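Local coordinates for polymerase nucleotidyl transferase domain-containing protein (Archaeoglobus fulgidus, PDB 1YLQ) that probably transfers a nucleotidyl group, as expected of a nucleotidyltransferase, to a substrate that remains undefined, at residues S36-A41 and S67-H72; A41-V46 and H72-K77. One frame throughout, in Å; residues are numbered along the deposited sequence.

Contact 1. Residues S36-A41 and S67-H72; sequences SDIDVA and SPFEFH. With SO4 (sulfate ion), chain C.
The two neighbouring parallel strands of a beta-alpha-beta unit, 38-43 and 69-74, start here, pairing Ile-38 with Phe-69 through Ala-41 with His-72. The evidence is a ladder in which Ile-38 O takes the N-H of Glu-70, Val-40 N gives to Glu-70 O at 2.8 Å, and Val-40 O takes the N-H of His-72. On one face of the sheet, Ile-38 and Phe-69 lie side by side, with CD1 of the isoleucine 3.6 Å from CE1 of the ring. Val-40 crosses obliquely to the same ring with CG2 and runs alongside Phe-71, its CB 3.9 Å from CD1 of that ring; helices 3-14 and 50-63 pack on this side.

The sequence Ser-Asp-Ile-Asp matches the signature of the nucleotidyltransferase superfamily, whose paired acids usually hold metal ions. Here Asp-37 turns its carboxylate to Met-4 N of the second subunit, whereas Asp-39 and Glu-70 share the opposite face with a sulfate probably from the crystallisation liquor. Ser-36 N donates to sulfate O2 at 2.7 Å. Glu-70 has CG anti to its backbone N (chi1 177°), and its OE2 comes within 3.4 Å of Asp-39 OD1, so the two acids would repel if both were charged and one may well be protonated. His-72 touches both: NE2 donates to the anti lone pair of Glu-70 OE2 at 2.8 Å, a bent bond of 132°, while the carbon CE1 only abuts Asp-39 OD1 at 3.0 Å, in plane at the ring edge. The Asp-39 carboxylate is turned 43° from the imidazole. An alanine at His-72 would lose both ring contacts and would probably leave the Glu-70 carboxylate less firmly oriented beside Asp-39.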
loop_
_atom_site.group_PDB
_atom_site.type_symbol
_atom_site.label_atom_id
_atom_site.label_comp_id
_atom_site.label_asym_id
_atom_site.label_seq_id
_atom_site.Cartn_x
_atom_site.Cartn_y
_atom_site.Cartn_z
ATOM N N SER A 36 -3.705 -7.214 -6.668
ATOM C CA SER A 36 -2.574 -6.822 -5.830
ATOM C C SER A 36 -2.908 -5.618 -4.903
ATOM O O SER A 36 -3.709 -4.775 -5.278
ATOM C CB SER A 36 -1.368 -6.499 -6.699
ATOM O OG SER A 36 -0.361 -5.918 -5.880
ATOM N N ASP A 37 -2.275 -5.525 -3.732
ATOM C CA ASP A 37 -2.542 -4.427 -2.768
ATOM C C ASP A 37 -2.331 -3.044 -3.402
ATOM O O ASP A 37 -3.215 -2.184 -3.347
ATOM C CB ASP A 37 -1.674 -4.538 -1.515
ATOM C CG ASP A 37 -1.965 -5.829 -0.673
ATOM O OD1 ASP A 37 -3.038 -6.428 -0.786
ATOM O OD2 ASP A 37 -1.085 -6.242 0.100
ATOM N N ILE A 38 -1.138 -2.826 -3.964
ATOM C CA ILE A 38 -0.846 -1.629 -4.735
ATOM C C ILE A 38 -0.161 -2.132 -6.026
ATOM O O ILE A 38 0.893 -2.808 -5.984
ATOM C CB ILE A 38 0.041 -0.614 -3.970
ATOM C CG1 ILE A 38 -0.620 -0.194 -2.645
ATOM C CG2 ILE A 38 0.365 0.637 -4.863
ATOM C CD1 ILE A 38 0.352 0.604 -1.709
ATOM N N ASP A 39 -0.805 -1.889 -7.156
ATOM C CA ASP A 39 -0.091 -1.986 -8.462
ATOM C C ASP A 39 0.554 -0.635 -8.760
ATOM O O ASP A 39 -0.022 0.422 -8.469
ATOM C CB ASP A 39 -1.039 -2.362 -9.568
ATOM C CG ASP A 39 -1.574 -3.757 -9.402
ATOM O OD1 ASP A 39 -0.778 -4.712 -9.590
ATOM O OD2 ASP A 39 -2.763 -3.891 -8.993
ATOM N N VAL A 40 1.766 -0.684 -9.287
ATOM C CA VAL A 40 2.533 0.523 -9.643
ATOM C C VAL A 40 2.934 0.400 -11.100
ATOM O O VAL A 40 3.773 -0.427 -11.458
ATOM C CB VAL A 40 3.803 0.644 -8.822
ATOM C CG1 VAL A 40 4.465 2.027 -9.063
ATOM C CG2 VAL A 40 3.522 0.511 -7.322
ATOM N N ALA A 41 2.346 1.215 -11.953
ATOM C CA ALA A 41 2.760 1.210 -13.370
ATOM C C ALA A 41 3.756 2.364 -13.551
ATOM O O ALA A 41 3.477 3.501 -13.167
ATOM C CB ALA A 41 1.571 1.346 -14.260
ATOM N N SER A 67 7.411 -7.029 -0.933
ATOM C CA SER A 67 6.550 -5.933 -0.478
ATOM C C SER A 67 5.150 -6.032 -1.110
ATOM O O SER A 67 4.927 -6.876 -1.999
ATOM C CB SER A 67 7.181 -4.589 -0.814
ATOM O OG SER A 67 6.794 -4.194 -2.095
ATOM N N PRO A 68 4.214 -5.161 -0.671
ATOM C CA PRO A 68 2.845 -5.124 -1.221
ATOM C C PRO A 68 2.731 -4.547 -2.634
ATOM O O PRO A 68 1.659 -4.674 -3.220
ATOM C CB PRO A 68 2.084 -4.228 -0.226
ATOM C CG PRO A 68 3.110 -3.333 0.303
ATOM C CD PRO A 68 4.382 -4.151 0.391
ATOM N N PHE A 69 3.810 -3.939 -3.158
ATOM C CA PHE A 69 3.867 -3.386 -4.549
ATOM C C PHE A 69 4.020 -4.427 -5.661
ATOM O O PHE A 69 4.824 -5.345 -5.559
ATOM C CB PHE A 69 4.989 -2.325 -4.689
ATOM C CG PHE A 69 4.916 -1.212 -3.653
ATOM C CD1 PHE A 69 3.901 -0.292 -3.673
ATOM C CD2 PHE A 69 5.868 -1.119 -2.651
ATOM C CE1 PHE A 69 3.845 0.734 -2.678
ATOM C CE2 PHE A 69 5.810 -0.120 -1.660
ATOM C CZ PHE A 69 4.818 0.807 -1.687
ATOM N N GLU A 70 3.243 -4.301 -6.717
ATOM C CA GLU A 70 3.433 -5.121 -7.917
ATOM C C GLU A 70 3.793 -4.100 -8.973
ATOM O O GLU A 70 3.021 -3.206 -9.210
ATOM C CB GLU A 70 2.151 -5.934 -8.268
ATOM C CG GLU A 70 2.258 -6.767 -9.587
ATOM C CD GLU A 70 1.047 -7.691 -9.864
ATOM O OE1 GLU A 70 0.734 -8.568 -9.024
ATOM O OE2 GLU A 70 0.451 -7.598 -10.979
ATOM N N PHE A 71 4.991 -4.199 -9.570
ATOM C CA PHE A 71 5.489 -3.179 -10.491
ATOM C C PHE A 71 5.192 -3.641 -11.920
ATOM O O PHE A 71 5.319 -4.831 -12.180
ATOM C CB PHE A 71 7.028 -3.020 -10.301
ATOM C CG PHE A 71 7.396 -2.401 -8.976
ATOM C CD1 PHE A 71 7.287 -1.017 -8.785
ATOM C CD2 PHE A 71 7.814 -3.211 -7.914
ATOM C CE1 PHE A 71 7.604 -0.412 -7.515
ATOM C CE2 PHE A 71 8.125 -2.630 -6.634
ATOM C CZ PHE A 71 8.031 -1.237 -6.465
ATOM N N HIS A 72 4.832 -2.711 -12.809
ATOM C CA HIS A 72 4.563 -2.974 -14.214
ATOM C C HIS A 72 5.341 -1.889 -14.928
ATOM O O HIS A 72 5.087 -0.703 -14.723
ATOM C CB HIS A 72 3.053 -2.877 -14.511
ATOM C CG HIS A 72 2.254 -3.859 -13.699
ATOM N ND1 HIS A 72 1.639 -3.533 -12.510
ATOM C CD2 HIS A 72 2.032 -5.174 -13.886
ATOM C CE1 HIS A 72 1.017 -4.592 -12.032
ATOM N NE2 HIS A 72 1.278 -5.611 -12.828
HETATM S S SO4 C . -3.367 -7.278 -10.306
HETATM O O1 SO4 C . -2.089 -7.969 -10.389
HETATM O O2 SO4 C . -3.460 -6.289 -9.239
HETATM O O3 SO4 C . -3.637 -6.489 -11.506
HETATM O O4 SO4 C . -4.373 -8.326 -10.097
#

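Contact 2. Residues A41-V46 and H72-K77; sequences AIVSDV and HILTKK
Two flat side-chain groups frame this contact, the carboxylate of Asp-45 and the imidazole of His-72. No atom of 41-46 lies against either face of the imidazole, which swings away from that segment and keeps its NE2 bond to Glu-70. The carboxylate is engaged through OD1: its syn lone pair, on the side of OD2, receives the backbone N-H of Lys-76 at 2.9 Å in a nearly straight bond of 163°. OD1 also accepts from a water at 2.7 Å, and that water in turn takes the N-H of Lys-77. CG of Asp-45 is anti to the carbonyl carbon, a setting that brings OD1 within 3.4 Å of Lys-76 CB as the two side chains cross at about a right angle.

Before Asp-45 the parallel ladder comes to its end. Ile-42 N gives to His-72 O, Ile-42 O takes Leu-74 N in its carbonyl plane, and Ser-44 N closes the series on Leu-74 O at 2.9 Å. Ile-42 and Ile-73 lie alongside each other, CD1 to CD1 at 4.0 Å, and both rest on Phe-56 of helix 50-63. On the other face Leu-74 CD1 reaches Ala-41 CB, also at 4.0 Å, and Trp-79 of helix 76-83 touches both residues as well as Val-43.

Thr-75 is the N-cap of that helix, and its own N-H is taken by Glu-78. A carboxylate gripping the first helical N-H groups, one directly and one through water, would probably be stabilised as the anion by the helix end, with no salt bridge to Lys-76, whose NZ is 5.5 Å from Asp-45 OD2.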
loop_
_atom_site.group_PDB
_atom_site.type_symbol
_atom_site.label_atom_id
_atom_site.label_comp_id
_atom_site.label_asym_id
_atom_site.label_seq_id
_atom_site.Cartn_x
_atom_site.Cartn_y
_atom_site.Cartn_z
ATOM N N ALA A 41 2.346 1.215 -11.953
ATOM C CA ALA A 41 2.760 1.210 -13.370
ATOM C C ALA A 41 3.756 2.364 -13.551
ATOM O O ALA A 41 3.477 3.501 -13.167
ATOM C CB ALA A 41 1.571 1.346 -14.260
ATOM N N ILE A 42 4.942 2.046 -14.061
ATOM C CA ILE A 42 5.959 3.036 -14.337
ATOM C C ILE A 42 6.139 3.077 -15.854
ATOM O O ILE A 42 6.522 2.089 -16.468
ATOM C CB ILE A 42 7.255 2.692 -13.587
ATOM C CG1 ILE A 42 6.926 2.508 -12.081
ATOM C CG2 ILE A 42 8.397 3.822 -13.880
ATOM C CD1 ILE A 42 8.054 2.052 -11.249
ATOM N N VAL A 43 5.828 4.217 -16.468
ATOM C CA VAL A 43 5.486 4.249 -17.872
ATOM C C VAL A 43 6.380 5.252 -18.595
ATOM O O VAL A 43 6.423 6.425 -18.235
ATOM C CB VAL A 43 4.008 4.693 -18.067
ATOM C CG1 VAL A 43 3.659 4.802 -19.549
ATOM C CG2 VAL A 43 3.010 3.734 -17.276
ATOM N N SER A 44 7.083 4.782 -19.633
ATOM C CA SER A 44 7.916 5.697 -20.452
ATOM C C SER A 44 8.229 4.963 -21.728
ATOM O O SER A 44 8.404 3.742 -21.698
ATOM C CB SER A 44 9.244 5.981 -19.725
ATOM O OG SER A 44 10.143 6.630 -20.615
ATOM N N ASP A 45 8.384 5.684 -22.842
ATOM C CA ASP A 45 8.822 4.989 -24.066
ATOM C C ASP A 45 10.312 4.643 -24.039
ATOM O O ASP A 45 10.813 3.912 -24.896
ATOM C CB ASP A 45 8.447 5.769 -25.325
ATOM C CG ASP A 45 6.984 5.605 -25.679
ATOM O OD1 ASP A 45 6.284 4.674 -25.156
ATOM O OD2 ASP A 45 6.526 6.375 -26.526
ATOM N N VAL A 46 11.024 5.108 -23.034
ATOM C CA VAL A 46 12.379 4.544 -22.809
ATOM C C VAL A 46 12.337 2.990 -22.667
ATOM O O VAL A 46 13.255 2.294 -23.035
ATOM C CB VAL A 46 13.053 5.209 -21.576
ATOM C CG1 VAL A 46 14.400 4.608 -21.279
ATOM C CG2 VAL A 46 13.265 6.738 -21.859
ATOM N N HIS A 72 4.832 -2.711 -12.809
ATOM C CA HIS A 72 4.563 -2.974 -14.214
ATOM C C HIS A 72 5.341 -1.889 -14.928
ATOM O O HIS A 72 5.087 -0.703 -14.723
ATOM C CB HIS A 72 3.053 -2.877 -14.511
ATOM C CG HIS A 72 2.254 -3.859 -13.699
ATOM N ND1 HIS A 72 1.639 -3.533 -12.510
ATOM C CD2 HIS A 72 2.032 -5.174 -13.886
ATOM C CE1 HIS A 72 1.017 -4.592 -12.032
ATOM N NE2 HIS A 72 1.278 -5.611 -12.828
ATOM N N ILE A 73 6.332 -2.303 -15.695
ATOM C CA ILE A 73 7.276 -1.380 -16.344
ATOM C C ILE A 73 6.817 -1.359 -17.759
ATOM O O ILE A 73 6.890 -2.380 -18.459
ATOM C CB ILE A 73 8.715 -1.954 -16.220
ATOM C CG1 ILE A 73 9.034 -2.304 -14.715
ATOM C CG2 ILE A 73 9.757 -0.994 -16.877
ATOM C CD1 ILE A 73 8.637 -1.070 -13.666
ATOM N N LEU A 74 6.284 -0.218 -18.204
ATOM C CA LEU A 74 5.515 -0.204 -19.439
ATOM C C LEU A 74 5.903 0.939 -20.397
ATOM O O LEU A 74 6.187 2.016 -19.941
ATOM C CB LEU A 74 4.042 -0.006 -19.065
ATOM C CG LEU A 74 3.415 -1.000 -18.134
ATOM C CD1 LEU A 74 1.954 -0.560 -17.804
ATOM C CD2 LEU A 74 3.459 -2.389 -18.813
ATOM N N THR A 75 5.819 0.694 -21.710
ATOM C CA THR A 75 5.851 1.752 -22.680
ATOM C C THR A 75 4.476 2.470 -22.610
ATOM O O THR A 75 3.520 1.939 -21.999
ATOM C CB THR A 75 6.039 1.173 -24.118
ATOM O OG1 THR A 75 4.930 0.330 -24.421
ATOM C CG2 THR A 75 7.292 0.270 -24.200
ATOM N N LYS A 76 4.350 3.594 -23.327
ATOM C CA LYS A 76 3.047 4.284 -23.405
ATOM C C LYS A 76 1.925 3.423 -24.039
ATOM O O LYS A 76 0.824 3.391 -23.526
ATOM C CB LYS A 76 3.160 5.637 -24.117
ATOM C CG LYS A 76 3.831 6.701 -23.167
ATOM C CD LYS A 76 4.043 8.028 -23.886
ATOM C CE LYS A 76 4.363 9.210 -22.852
ATOM N NZ LYS A 76 4.320 10.522 -23.659
ATOM N N LYS A 77 2.221 2.726 -25.135
ATOM C CA LYS A 77 1.275 1.831 -25.763
ATOM C C LYS A 77 0.800 0.725 -24.830
ATOM O O LYS A 77 -0.406 0.368 -24.805
ATOM C CB LYS A 77 1.976 1.230 -26.985
ATOM C CG LYS A 77 1.219 0.253 -27.811
ATOM C CD LYS A 77 1.872 0.087 -29.220
ATOM C CE LYS A 77 1.506 -1.253 -29.883
ATOM N NZ LYS A 77 2.353 -1.445 -31.128
HETATM O O HOH W 1 4.613 3.281 -26.734
#

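How the contacts relate
Contacts 1 and 2 are successive parts of one strand pair, 38-43 beside 69-74, with centres 14 Å apart on opposite sides of the chain's centre. Their segments alternate along the chain, 36-41 and 41-46 first, then 67-72 and 72-77, so Ala-41 and His-72 belong to both. Helix 50-63 makes the crossover between the strands. Packing is continuous at the seam, where Phe-71 CD1 of contact 1 meets Ile-42 CD1 of contact 2 at 4.0 Å. The sulfate-bearing acidic face and the second subunit thus lie at the N-terminal end of the pair, while its C-terminal end leads into helix 76-83.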